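Local coordinates for protein NDP-rhamnosyltransferase (Saccharopolyspora spinosa, PDB 3TSA) that is a glycosyltransferase of the GT-B fold, built from two Rossmann-like domains that face each other across a cleft, at residues M228-P237 with V311-F319; L179-Q187 with L366-P374. All coordinates share one frame; numbering follows the deposited sequence.

Interaction 1: residues M228-P237 with V311-F319; sequences MVLNATGPAP and VLPQYFDQF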
ATOM      1  N   MET A 228      -8.543  16.088  10.520  1.00 22.40           N
ATOM      2  CA  MET A 228     -10.018  16.268  10.720  1.00 21.94           C
ATOM      3  C   MET A 228     -10.279  16.932  12.061  1.00 21.11           C
ATOM      4  O   MET A 228     -11.120  17.803  12.119  1.00 18.71           O
ATOM      5  CB  MET A 228     -10.860  14.976  10.635  1.00 24.21           C
ATOM      6  CG  MET A 228     -11.014  14.278   9.304  1.00 31.69           C
ATOM      7  SD  MET A 228     -11.825  15.102   7.919  1.00 47.42           S
ATOM      8  CE  MET A 228     -13.469  15.453   8.635  1.00 44.79           C
ATOM      9  N   VAL A 229      -9.597  16.466  13.092  1.00 21.45           N
ATOM     10  CA  VAL A 229      -9.753  17.028  14.433  1.00 21.82           C
ATOM     11  C   VAL A 229      -9.415  18.524  14.445  1.00 20.01           C
ATOM     12  O   VAL A 229     -10.247  19.275  14.845  1.00 18.99           O
ATOM     13  CB  VAL A 229      -8.957  16.259  15.498  1.00 23.69           C
ATOM     14  CG1 VAL A 229      -9.130  16.950  16.888  1.00 28.18           C
ATOM     15  CG2 VAL A 229      -9.493  14.805  15.601  1.00 27.17           C
ATOM     16  N   LEU A 230      -8.257  18.932  13.936  1.00 18.46           N
ATOM     17  CA  LEU A 230      -7.848  20.359  13.956  1.00 17.58           C
ATOM     18  C   LEU A 230      -8.663  21.247  13.046  1.00 18.73           C
ATOM     19  O   LEU A 230      -8.853  22.433  13.346  1.00 18.26           O
ATOM     20  CB  LEU A 230      -6.327  20.539  13.699  1.00 18.67           C
ATOM     21  CG  LEU A 230      -5.415  19.833  14.708  1.00 19.82           C
ATOM     22  CD1 LEU A 230      -3.969  19.931  14.193  1.00 19.07           C
ATOM     23  CD2 LEU A 230      -5.627  20.543  16.088  1.00 21.17           C
ATOM     24  N   ASN A 231      -9.110  20.690  11.905  1.00 18.93           N
ATOM     25  CA  ASN A 231     -10.115  21.378  11.078  1.00 20.35           C
ATOM     26  C   ASN A 231     -11.345  21.710  11.898  1.00 20.90           C
ATOM     27  O   ASN A 231     -11.970  22.753  11.729  1.00 22.11           O
ATOM     28  CB  ASN A 231     -10.484  20.562   9.823  1.00 20.39           C
ATOM     29  CG  ASN A 231      -9.400  20.667   8.750  1.00 23.56           C
ATOM     30  OD1 ASN A 231      -8.452  21.421   8.927  1.00 25.72           O
ATOM     31  ND2 ASN A 231      -9.534  19.898   7.643  1.00 26.75           N
ATOM     32  N   ALA A 232     -11.715  20.793  12.777  1.00 19.37           N
ATOM     33  CA  ALA A 232     -12.935  20.979  13.554  1.00 20.58           C
ATOM     34  C   ALA A 232     -12.714  21.935  14.749  1.00 19.10           C
ATOM     35  O   ALA A 232     -13.546  22.792  15.031  1.00 21.11           O
ATOM     36  CB  ALA A 232     -13.496  19.601  14.020  1.00 18.39           C
ATOM     37  N   THR A 233     -11.610  21.733  15.470  1.00 18.15           N
ATOM     38  CA  THR A 233     -11.338  22.382  16.746  1.00 16.90           C
ATOM     39  C   THR A 233     -10.694  23.790  16.619  1.00 16.03           C
ATOM     40  O   THR A 233     -10.822  24.600  17.536  1.00 19.55           O
ATOM     41  CB  THR A 233     -10.385  21.534  17.624  1.00 17.78           C
ATOM     42  OG1 THR A 233      -9.119  21.353  16.962  1.00 15.17           O
ATOM     43  CG2 THR A 233     -11.014  20.156  18.025  1.00 17.23           C
ATOM     44  N   GLY A 234      -9.973  24.032  15.543  1.00 17.68           N
ATOM     45  CA  GLY A 234      -9.075  25.181  15.533  1.00 19.03           C
ATOM     46  C   GLY A 234      -7.813  24.866  16.328  1.00 19.02           C
ATOM     47  O   GLY A 234      -7.615  23.708  16.753  1.00 19.22           O
ATOM     48  N   PRO A 235      -6.961  25.886  16.570  1.00 20.02           N
ATOM     49  CA  PRO A 235      -5.647  25.620  17.157  1.00 17.97           C
ATOM     50  C   PRO A 235      -5.695  25.210  18.631  1.00 18.03           C
ATOM     51  O   PRO A 235      -4.681  24.698  19.165  1.00 16.71           O
ATOM     52  CB  PRO A 235      -4.895  26.935  17.019  1.00 19.83           C
ATOM     53  CG  PRO A 235      -5.845  27.879  16.284  1.00 22.70           C
ATOM     54  CD  PRO A 235      -7.124  27.240  15.990  1.00 22.82           C
ATOM     55  N   ALA A 236      -6.796  25.475  19.336  1.00 15.31           N
ATOM     56  CA  ALA A 236      -6.745  25.414  20.814  1.00 16.09           C
ATOM     57  C   ALA A 236      -6.152  24.142  21.428  1.00 14.40           C
ATOM     58  O   ALA A 236      -5.290  24.285  22.276  1.00 13.84           O
ATOM     59  CB  ALA A 236      -8.117  25.738  21.480  1.00 16.13           C
ATOM     60  N   PRO A 237      -6.547  22.927  20.997  1.00 16.53           N
ATOM     61  CA  PRO A 237      -5.986  21.712  21.653  1.00 14.57           C
ATOM     62  C   PRO A 237      -4.472  21.530  21.384  1.00 16.15           C
ATOM     63  O   PRO A 237      -3.704  21.178  22.306  1.00 16.18           O
ATOM     64  CB  PRO A 237      -6.867  20.578  21.140  1.00 13.23           C
ATOM     65  CG  PRO A 237      -7.357  21.058  19.848  1.00 16.70           C
ATOM     66  CD  PRO A 237      -7.592  22.560  20.019  1.00 16.55           C
ATOM     67  N   VAL A 311      -5.202  12.289  26.827  1.00 11.98           N
ATOM     68  CA  VAL A 311      -6.184  12.313  25.758  1.00 12.08           C
ATOM     69  C   VAL A 311      -7.065  13.543  25.956  1.00 12.45           C
ATOM     70  O   VAL A 311      -7.521  13.793  27.062  1.00 14.07           O
ATOM     71  CB  VAL A 311      -7.071  11.061  25.753  1.00 11.21           C
ATOM     72  CG1 VAL A 311      -7.874  11.033  24.424  1.00 12.85           C
ATOM     73  CG2 VAL A 311      -6.191   9.749  25.797  1.00 14.15           C
ATOM     74  N   LEU A 312      -7.169  14.341  24.913  1.00 11.02           N
ATOM     75  CA  LEU A 312      -8.084  15.518  24.953  1.00 11.36           C
ATOM     76  C   LEU A 312      -9.195  15.265  23.991  1.00 10.88           C
ATOM     77  O   LEU A 312      -9.238  15.765  22.870  1.00 12.11           O
ATOM     78  CB  LEU A 312      -7.282  16.754  24.562  1.00 13.06           C
ATOM     79  CG  LEU A 312      -6.080  17.299  25.391  1.00 19.67           C
ATOM     80  CD1 LEU A 312      -4.963  16.385  25.497  1.00 22.33           C
ATOM     81  CD2 LEU A 312      -5.578  18.502  24.567  1.00 26.62           C
ATOM     82  N   PRO A 313     -10.225  14.490  24.415  1.00 10.76           N
ATOM     83  CA  PRO A 313     -11.255  14.138  23.445  1.00 11.68           C
ATOM     84  C   PRO A 313     -12.088  15.353  22.968  1.00 12.88           C
ATOM     85  O   PRO A 313     -12.232  16.329  23.736  1.00 12.51           O
ATOM     86  CB  PRO A 313     -12.173  13.201  24.280  1.00 13.29           C
ATOM     87  CG  PRO A 313     -11.973  13.678  25.765  1.00 10.71           C
ATOM     88  CD  PRO A 313     -10.481  13.962  25.764  1.00 11.37           C
ATOM     89  N   GLN A 314     -12.554  15.254  21.755  1.00 11.77           N
ATOM     90  CA  GLN A 314     -13.273  16.359  21.079  1.00 13.18           C
ATOM     91  C   GLN A 314     -14.651  15.955  20.592  1.00 13.90           C
ATOM     92  O   GLN A 314     -15.636  16.708  20.746  1.00 14.16           O
ATOM     93  CB  GLN A 314     -12.421  16.910  19.908  1.00 12.26           C
ATOM     94  CG  GLN A 314     -11.004  17.310  20.291  1.00 11.82           C
ATOM     95  CD  GLN A 314     -10.959  18.453  21.329  1.00 11.00           C
ATOM     96  OE1 GLN A 314     -10.121  18.425  22.228  1.00 17.47           O
ATOM     97  NE2 GLN A 314     -11.873  19.420  21.205  1.00  8.97           N
ATOM     98  N   TYR A 315     -14.754  14.787  19.958  1.00 11.42           N
ATOM     99  CA  TYR A 315     -15.987  14.470  19.298  1.00 13.87           C
ATOM    100  C   TYR A 315     -16.112  12.952  19.078  1.00 12.49           C
ATOM    101  O   TYR A 315     -15.169  12.187  19.363  1.00 11.81           O
ATOM    102  CB  TYR A 315     -16.134  15.251  17.977  1.00 10.63           C
ATOM    103  CG  TYR A 315     -15.040  15.070  16.909  1.00 17.26           C
ATOM    104  CD1 TYR A 315     -14.296  13.853  16.715  1.00 20.64           C
ATOM    105  CD2 TYR A 315     -14.816  16.126  16.022  1.00 23.23           C
ATOM    106  CE1 TYR A 315     -13.345  13.775  15.676  1.00 21.63           C
ATOM    107  CE2 TYR A 315     -13.947  16.022  15.010  1.00 29.15           C
ATOM    108  CZ  TYR A 315     -13.202  14.877  14.843  1.00 26.18           C
ATOM    109  OH  TYR A 315     -12.321  14.836  13.787  1.00 28.10           O
ATOM    110  N   PHE A 316     -17.280  12.544  18.574  1.00 13.39           N
ATOM    111  CA  PHE A 316     -17.570  11.125  18.238  1.00 14.88           C
ATOM    112  C   PHE A 316     -17.206  10.127  19.333  1.00 11.96           C
ATOM    113  O   PHE A 316     -17.761  10.229  20.436  1.00 14.04           O
ATOM    114  CB  PHE A 316     -17.057  10.795  16.839  1.00 16.57           C
ATOM    115  CG  PHE A 316     -17.762  11.594  15.790  1.00 24.34           C
ATOM    116  CD1 PHE A 316     -19.149  11.413  15.567  1.00 27.01           C
ATOM    117  CD2 PHE A 316     -17.114  12.667  15.148  1.00 31.14           C
ATOM    118  CE1 PHE A 316     -19.876  12.238  14.635  1.00 26.25           C
ATOM    119  CE2 PHE A 316     -17.829  13.515  14.220  1.00 35.98           C
ATOM    120  CZ  PHE A 316     -19.217  13.272  13.967  1.00 34.86           C
ATOM    121  N   ASP A 317     -16.290   9.192  19.041  1.00 12.33           N
ATOM    122  CA  ASP A 317     -15.951   8.097  19.957  1.00 11.25           C
ATOM    123  C   ASP A 317     -14.856   8.475  20.900  1.00 12.53           C
ATOM    124  O   ASP A 317     -14.485   7.661  21.785  1.00 12.22           O
ATOM    125  CB  ASP A 317     -15.438   6.886  19.090  1.00 11.36           C
ATOM    126  CG  ASP A 317     -14.299   7.263  18.197  1.00 20.21           C
ATOM    127  OD1 ASP A 317     -14.331   8.332  17.560  1.00 26.36           O
ATOM    128  OD2 ASP A 317     -13.354   6.459  18.064  1.00 18.04           O
ATOM    129  N   GLN A 318     -14.387   9.735  20.833  1.00 12.74           N
ATOM    130  CA  GLN A 318     -13.143  10.088  21.573  1.00 13.27           C
ATOM    131  C   GLN A 318     -13.290  10.128  23.090  1.00 11.81           C
ATOM    132  O   GLN A 318     -12.342   9.772  23.811  1.00 10.35           O
ATOM    133  CB  GLN A 318     -12.498  11.414  21.080  1.00 12.45           C
ATOM    134  CG  GLN A 318     -12.064  11.250  19.595  1.00 12.79           C
ATOM    135  CD  GLN A 318     -11.694  12.529  18.972  1.00 17.00           C
ATOM    136  OE1 GLN A 318     -12.018  13.598  19.508  1.00 12.61           O
ATOM    137  NE2 GLN A 318     -11.018  12.446  17.798  1.00 16.06           N
ATOM    138  N   PHE A 319     -14.454  10.558  23.592  1.00 11.67           N
ATOM    139  CA  PHE A 319     -14.739  10.540  25.042  1.00 11.22           C
ATOM    140  C   PHE A 319     -14.749   9.188  25.640  1.00 12.10           C
ATOM    141  O   PHE A 319     -14.213   9.003  26.701  1.00 11.82           O
ATOM    142  CB  PHE A 319     -16.113  11.275  25.303  1.00 10.79           C
ATOM    143  CG  PHE A 319     -16.017  12.711  24.832  1.00 11.50           C
ATOM    144  CD1 PHE A 319     -15.414  13.650  25.684  1.00 12.87           C
ATOM    145  CD2 PHE A 319     -16.437  13.069  23.538  1.00 10.89           C
ATOM    146  CE1 PHE A 319     -15.212  15.030  25.219  1.00 11.01           C
ATOM    147  CE2 PHE A 319     -16.242  14.427  23.074  1.00 13.92           C
ATOM    148  CZ  PHE A 319     -15.591  15.356  23.895  1.00 12.36           C
TER
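V229 and A232, on the short helix 227-233, close on the ring of Y315, which stands on the loop that follows strand 309-311. A232 CB lies near the ring plane, beside CE2 at 3.7 Å, while V229 CG2 comes in obliquely and reaches CZ at 3.8 Å. The phenol oxygen comes close to the backbone of V229: OH is 3.2 Å from V229 N, at an angle too poor for a hydrogen bond. One step along, T233 CG2 packs on Q314 CG at 3.6 Å, the two side chains crossing at about a right angle. At the far end P237 CB rests on L312 CD2, 4.2 Å away.

Q318 helps position the loop. Its OE1 takes two backbone N-H groups: Q314 N, at 2.8 Å and in the carbonyl plane, and Y315 N, at 3.0 Å and 44° above that plane. The side-chain oxygen thus ties Q318 back to the start of the type II' turn Y315 to Q318, which the backbone bond from Q318 N to Y315 O closes. Y315 carries its CG between backbone N and carbonyl carbon (chi1 58°), which swings the ring toward the helix; F316 sets its CE2 against one ring face. From the turn, D317 bonds to W143 and F316 meets F76, so the loop also reaches toward the N-terminal half of the cleft.

Helix and loop thus meet at the C-terminal ends of the parallel strands 219-224 and 309-311. None of the polar bonds of either partner spans the two segments, and the meeting itself rests on van der Waals fit.

Interaction 2: residues L179-Q187 with L366-P374; sequences LDPCPPSLQ and LSDEITAMP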
ATOM      1  N   LEU A 179     -16.040  -6.696  12.045  1.00 11.74           N
ATOM      2  CA  LEU A 179     -14.634  -6.903  12.472  1.00 13.90           C
ATOM      3  C   LEU A 179     -14.277  -5.774  13.445  1.00 13.66           C
ATOM      4  O   LEU A 179     -14.660  -4.635  13.212  1.00 15.53           O
ATOM      5  CB  LEU A 179     -13.670  -6.849  11.299  1.00 14.03           C
ATOM      6  CG  LEU A 179     -13.985  -7.886  10.211  1.00 19.37           C
ATOM      7  CD1 LEU A 179     -12.903  -7.693   9.153  1.00 18.51           C
ATOM      8  CD2 LEU A 179     -13.868  -9.274  10.743  1.00 17.54           C
ATOM      9  N   ASP A 180     -13.536  -6.095  14.510  1.00 11.90           N
ATOM     10  CA  ASP A 180     -13.303  -5.112  15.578  1.00 13.34           C
ATOM     11  C   ASP A 180     -11.828  -5.144  16.000  1.00 12.06           C
ATOM     12  O   ASP A 180     -11.377  -6.127  16.654  1.00 14.05           O
ATOM     13  CB  ASP A 180     -14.248  -5.525  16.788  1.00 12.56           C
ATOM     14  CG  ASP A 180     -14.273  -4.490  17.838  1.00 11.97           C
ATOM     15  OD1 ASP A 180     -13.467  -3.523  17.757  1.00 13.92           O
ATOM     16  OD2 ASP A 180     -15.135  -4.631  18.774  1.00 14.18           O
ATOM     17  N   PRO A 181     -11.060  -4.035  15.738  1.00 12.40           N
ATOM     18  CA  PRO A 181      -9.690  -3.966  16.176  1.00 11.81           C
ATOM     19  C   PRO A 181      -9.537  -3.313  17.588  1.00 11.83           C
ATOM     20  O   PRO A 181      -8.431  -3.198  18.114  1.00 12.57           O
ATOM     21  CB  PRO A 181      -9.061  -3.052  15.119  1.00 13.36           C
ATOM     22  CG  PRO A 181     -10.178  -1.960  14.852  1.00 11.66           C
ATOM     23  CD  PRO A 181     -11.491  -2.874  14.913  1.00 13.18           C
ATOM     24  N   CYS A 182     -10.649  -2.866  18.185  1.00 12.03           N
ATOM     25  CA  CYS A 182     -10.525  -2.299  19.516  1.00 10.80           C
ATOM     26  C   CYS A 182     -10.157  -3.316  20.627  1.00 12.92           C
ATOM     27  O   CYS A 182     -10.729  -4.396  20.683  1.00 12.88           O
ATOM     28  CB  CYS A 182     -11.905  -1.648  19.863  1.00 11.23           C
ATOM     29  SG  CYS A 182     -11.871  -0.676  21.403  1.00 13.43           S
ATOM     30  N   PRO A 183      -9.176  -2.989  21.481  1.00 13.92           N
ATOM     31  CA  PRO A 183      -8.898  -3.825  22.633  1.00 15.01           C
ATOM     32  C   PRO A 183     -10.243  -4.125  23.342  1.00 15.39           C
ATOM     33  O   PRO A 183     -10.998  -3.209  23.630  1.00 13.64           O
ATOM     34  CB  PRO A 183      -7.949  -2.936  23.460  1.00 13.77           C
ATOM     35  CG  PRO A 183      -7.246  -2.077  22.416  1.00 14.49           C
ATOM     36  CD  PRO A 183      -8.328  -1.768  21.437  1.00 15.27           C
ATOM     37  N   PRO A 184     -10.641  -5.423  23.562  1.00 13.30           N
ATOM     38  CA  PRO A 184     -12.005  -5.657  24.091  1.00 13.75           C
ATOM     39  C   PRO A 184     -12.288  -4.963  25.404  1.00 12.53           C
ATOM     40  O   PRO A 184     -13.435  -4.586  25.639  1.00 12.65           O
ATOM     41  CB  PRO A 184     -12.046  -7.175  24.297  1.00 14.84           C
ATOM     42  CG  PRO A 184     -11.196  -7.658  23.043  1.00 13.69           C
ATOM     43  CD  PRO A 184     -10.012  -6.643  22.990  1.00 14.69           C
ATOM     44  N   SER A 185     -11.266  -4.781  26.263  1.00 13.01           N
ATOM     45  CA  SER A 185     -11.527  -4.155  27.599  1.00 12.66           C
ATOM     46  C   SER A 185     -11.932  -2.701  27.388  1.00 13.39           C
ATOM     47  O   SER A 185     -12.520  -2.121  28.303  1.00 13.35           O
ATOM     48  CB  SER A 185     -10.302  -4.204  28.542  1.00 11.98           C
ATOM     49  OG  SER A 185      -9.247  -3.409  27.984  1.00 12.23           O
ATOM     50  N   LEU A 186     -11.600  -2.100  26.233  1.00 12.73           N
ATOM     51  CA  LEU A 186     -11.955  -0.655  26.001  1.00 12.45           C
ATOM     52  C   LEU A 186     -13.190  -0.459  25.158  1.00 13.23           C
ATOM     53  O   LEU A 186     -13.625   0.688  24.978  1.00 13.15           O
ATOM     54  CB  LEU A 186     -10.812   0.066  25.252  1.00 10.31           C
ATOM     55  CG  LEU A 186      -9.450  -0.052  25.964  1.00 11.06           C
ATOM     56  CD1 LEU A 186      -8.421   0.557  25.049  1.00 13.46           C
ATOM     57  CD2 LEU A 186      -9.461   0.679  27.347  1.00 11.66           C
ATOM     58  N   GLN A 187     -13.821  -1.518  24.635  1.00 12.65           N
ATOM     59  CA  GLN A 187     -14.903  -1.281  23.695  1.00 12.16           C
ATOM     60  C   GLN A 187     -16.160  -0.863  24.443  1.00 12.77           C
ATOM     61  O   GLN A 187     -16.363  -1.284  25.587  1.00 13.61           O
ATOM     62  CB  GLN A 187     -15.081  -2.586  22.864  1.00 11.13           C
ATOM     63  CG  GLN A 187     -16.202  -2.513  21.715  1.00 11.68           C
ATOM     64  CD  GLN A 187     -15.891  -1.388  20.777  1.00 12.68           C
ATOM     65  OE1 GLN A 187     -16.289  -0.264  21.038  1.00 13.40           O
ATOM     66  NE2 GLN A 187     -15.226  -1.674  19.685  1.00 12.38           N
ATOM     67  N   LEU A 366      -2.836  -3.479  27.720  1.00 10.75           N
ATOM     68  CA  LEU A 366      -3.713  -3.267  26.594  1.00 12.52           C
ATOM     69  C   LEU A 366      -3.042  -3.770  25.293  1.00 12.96           C
ATOM     70  O   LEU A 366      -3.716  -4.328  24.417  1.00 12.14           O
ATOM     71  CB  LEU A 366      -4.055  -1.763  26.458  1.00 11.89           C
ATOM     72  CG  LEU A 366      -4.904  -1.223  27.638  1.00 12.68           C
ATOM     73  CD1 LEU A 366      -4.995   0.339  27.529  1.00 14.39           C
ATOM     74  CD2 LEU A 366      -6.322  -1.679  27.600  1.00 12.74           C
ATOM     75  N   SER A 367      -1.730  -3.547  25.192  1.00 13.61           N
ATOM     76  CA  SER A 367      -1.002  -3.928  23.986  1.00 13.04           C
ATOM     77  C   SER A 367      -1.130  -5.491  23.866  1.00 13.45           C
ATOM     78  O   SER A 367      -1.283  -6.113  22.806  1.00 13.59           O
ATOM     79  CB  SER A 367       0.434  -3.557  24.141  1.00 15.37           C
ATOM     80  OG  SER A 367       0.997  -4.056  22.968  1.00 20.37           O
ATOM     81  N   ASP A 368      -1.100  -6.146  25.000  1.00 12.76           N
ATOM     82  CA  ASP A 368      -1.274  -7.631  25.012  1.00 14.10           C
ATOM     83  C   ASP A 368      -2.666  -8.106  24.541  1.00 14.17           C
ATOM     84  O   ASP A 368      -2.746  -9.226  23.951  1.00 15.23           O
ATOM     85  CB  ASP A 368      -0.988  -8.213  26.404  1.00 14.80           C
ATOM     86  CG  ASP A 368       0.465  -8.067  26.863  1.00 15.62           C
ATOM     87  OD1 ASP A 368       1.390  -7.725  26.094  1.00 17.75           O
ATOM     88  OD2 ASP A 368       0.736  -8.371  28.034  1.00 16.52           O
ATOM     89  N   GLU A 369      -3.715  -7.325  24.782  1.00 13.72           N
ATOM     90  CA  GLU A 369      -5.033  -7.633  24.234  1.00 14.07           C
ATOM     91  C   GLU A 369      -4.995  -7.548  22.709  1.00 13.10           C
ATOM     92  O   GLU A 369      -5.582  -8.385  22.033  1.00 15.44           O
ATOM     93  CB  GLU A 369      -6.083  -6.662  24.769  1.00 12.94           C
ATOM     94  CG  GLU A 369      -6.400  -6.867  26.235  1.00 12.19           C
ATOM     95  CD  GLU A 369      -7.582  -5.969  26.601  1.00 13.19           C
ATOM     96  OE1 GLU A 369      -8.692  -6.205  26.106  1.00 12.12           O
ATOM     97  OE2 GLU A 369      -7.340  -5.019  27.360  1.00 15.39           O
ATOM     98  N   ILE A 370      -4.288  -6.549  22.182  1.00 12.48           N
ATOM     99  CA  ILE A 370      -4.126  -6.397  20.751  1.00 14.46           C
ATOM    100  C   ILE A 370      -3.367  -7.586  20.154  1.00 14.18           C
ATOM    101  O   ILE A 370      -3.838  -8.198  19.177  1.00 15.12           O
ATOM    102  CB  ILE A 370      -3.422  -5.071  20.388  1.00 11.45           C
ATOM    103  CG1 ILE A 370      -4.339  -3.887  20.775  1.00 13.10           C
ATOM    104  CG2 ILE A 370      -3.165  -4.997  18.891  1.00 13.13           C
ATOM    105  CD1 ILE A 370      -3.649  -2.485  20.617  1.00 16.36           C
ATOM    106  N   THR A 371      -2.246  -7.896  20.729  1.00 15.78           N
ATOM    107  CA  THR A 371      -1.453  -8.945  20.095  1.00 16.12           C
ATOM    108  C   THR A 371      -2.053 -10.353  20.300  1.00 14.75           C
ATOM    109  O   THR A 371      -1.572 -11.303  19.686  1.00 14.06           O
ATOM    110  CB  THR A 371      -0.014  -8.932  20.558  1.00 19.14           C
ATOM    111  OG1 THR A 371       0.047  -9.135  21.983  1.00 20.36           O
ATOM    112  CG2 THR A 371       0.690  -7.666  20.174  1.00 22.02           C
ATOM    113  N   ALA A 372      -3.083 -10.501  21.126  1.00 14.04           N
ATOM    114  CA  ALA A 372      -3.805 -11.813  21.235  1.00 15.25           C
ATOM    115  C   ALA A 372      -4.723 -11.996  20.065  1.00 16.56           C
ATOM    116  O   ALA A 372      -5.301 -13.069  19.916  1.00 16.55           O
ATOM    117  CB  ALA A 372      -4.658 -11.835  22.505  1.00 16.25           C
ATOM    118  N   MET A 373      -4.937 -10.939  19.266  1.00 16.24           N
ATOM    119  CA  MET A 373      -5.948 -11.017  18.151  1.00 16.82           C
ATOM    120  C   MET A 373      -5.333 -11.542  16.865  1.00 15.96           C
ATOM    121  O   MET A 373      -4.111 -11.330  16.639  1.00 18.20           O
ATOM    122  CB  MET A 373      -6.456  -9.603  17.874  1.00 14.50           C
ATOM    123  CG  MET A 373      -7.225  -9.051  19.090  1.00 17.11           C
ATOM    124  SD  MET A 373      -8.062  -7.615  18.391  1.00 23.30           S
ATOM    125  CE  MET A 373      -7.734  -6.868  19.856  1.00 15.50           C
ATOM    126  N   PRO A 374      -6.138 -12.151  15.994  1.00 16.76           N
ATOM    127  CA  PRO A 374      -5.476 -12.620  14.773  1.00 17.10           C
ATOM    128  C   PRO A 374      -5.108 -11.417  13.895  1.00 15.87           C
ATOM    129  O   PRO A 374      -5.864 -10.433  13.827  1.00 16.00           O
ATOM    130  CB  PRO A 374      -6.554 -13.381  14.062  1.00 17.28           C
ATOM    131  CG  PRO A 374      -7.577 -13.820  15.116  1.00 17.50           C
ATOM    132  CD  PRO A 374      -7.548 -12.634  16.086  1.00 17.91           C
TER
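S185 OG donates to E369 OE2 over only 2.6 Å, and the other carboxylate oxygen, OE1, accepts from S185 N at 2.9 Å and 155°. Both oxygens use their syn lone pairs, so a single serine grips the carboxylate with two bonds and holds its rotation. This is a joint between the two Rossmann-like halves of a GT-B enzyme: 179-187 leaves strand 177-180 of the N-terminal sheet, and 366-374 closes helix 358-371, after which P374 makes a backbone bond with Q198 as the chain returns to the N-terminal side, consistent with the C-terminal helix of GT-B enzymes crossing back to the N-terminal domain.

E369 reaches its partner because its chain runs extended beyond CG (chi2 -173°). On the way it slides past P184, whose nitrogen has no hydrogen to offer. Apolar side chains flank the pair. P183 and I370 lie side by side and point the same way, CG to CG1 at 3.8 Å, and F300 of helix 296-304 also touches P183. L366 crosses L186 at about a right angle, its CD2 3.9 Å from L186 CG.

Behind the first shell, D180 shapes the loop. Its OD1 takes C182 N at 2.9 Å from above the carboxylate plane, an Asx turn, and its OD2 accepts from Q187 NE2 on the syn side while pairing with R142 in a salt bridge. The carboxylate at the start of the loop thus holds C182, two residues on, and Q187 at the end of the segment. The P184 side chain lies about 6 Å from a bound magnesium ion.

M373, bent at chi3 (-142°), points its methyl at the P184 ring: its CE stops 3.9 Å from P184 CD, and its SD stands 4.0 Å from D180 O.

Overall arrangement
Interaction 1 is nested in the chain loop closed by interaction 2. Their centres stand 24 Å apart on opposite sides of the chain's centre, and their nearest atoms, about 7 Å apart, do not touch. The pair 228-237 with 311-319 joins two parts of the C-terminal half beside the cleft, partly buried, whereas 179-187 with 366-374 bridges the halves and is mostly buried, with S185 and P184 exposed at its edge. The chemistry follows this split: within one domain the contact is made by apolar fit, while between domains a carboxylate gripped by a serine adds directional bonds. In both, a side chain that accepts backbone N-H, two for Q318 and one for D180, shapes one partner.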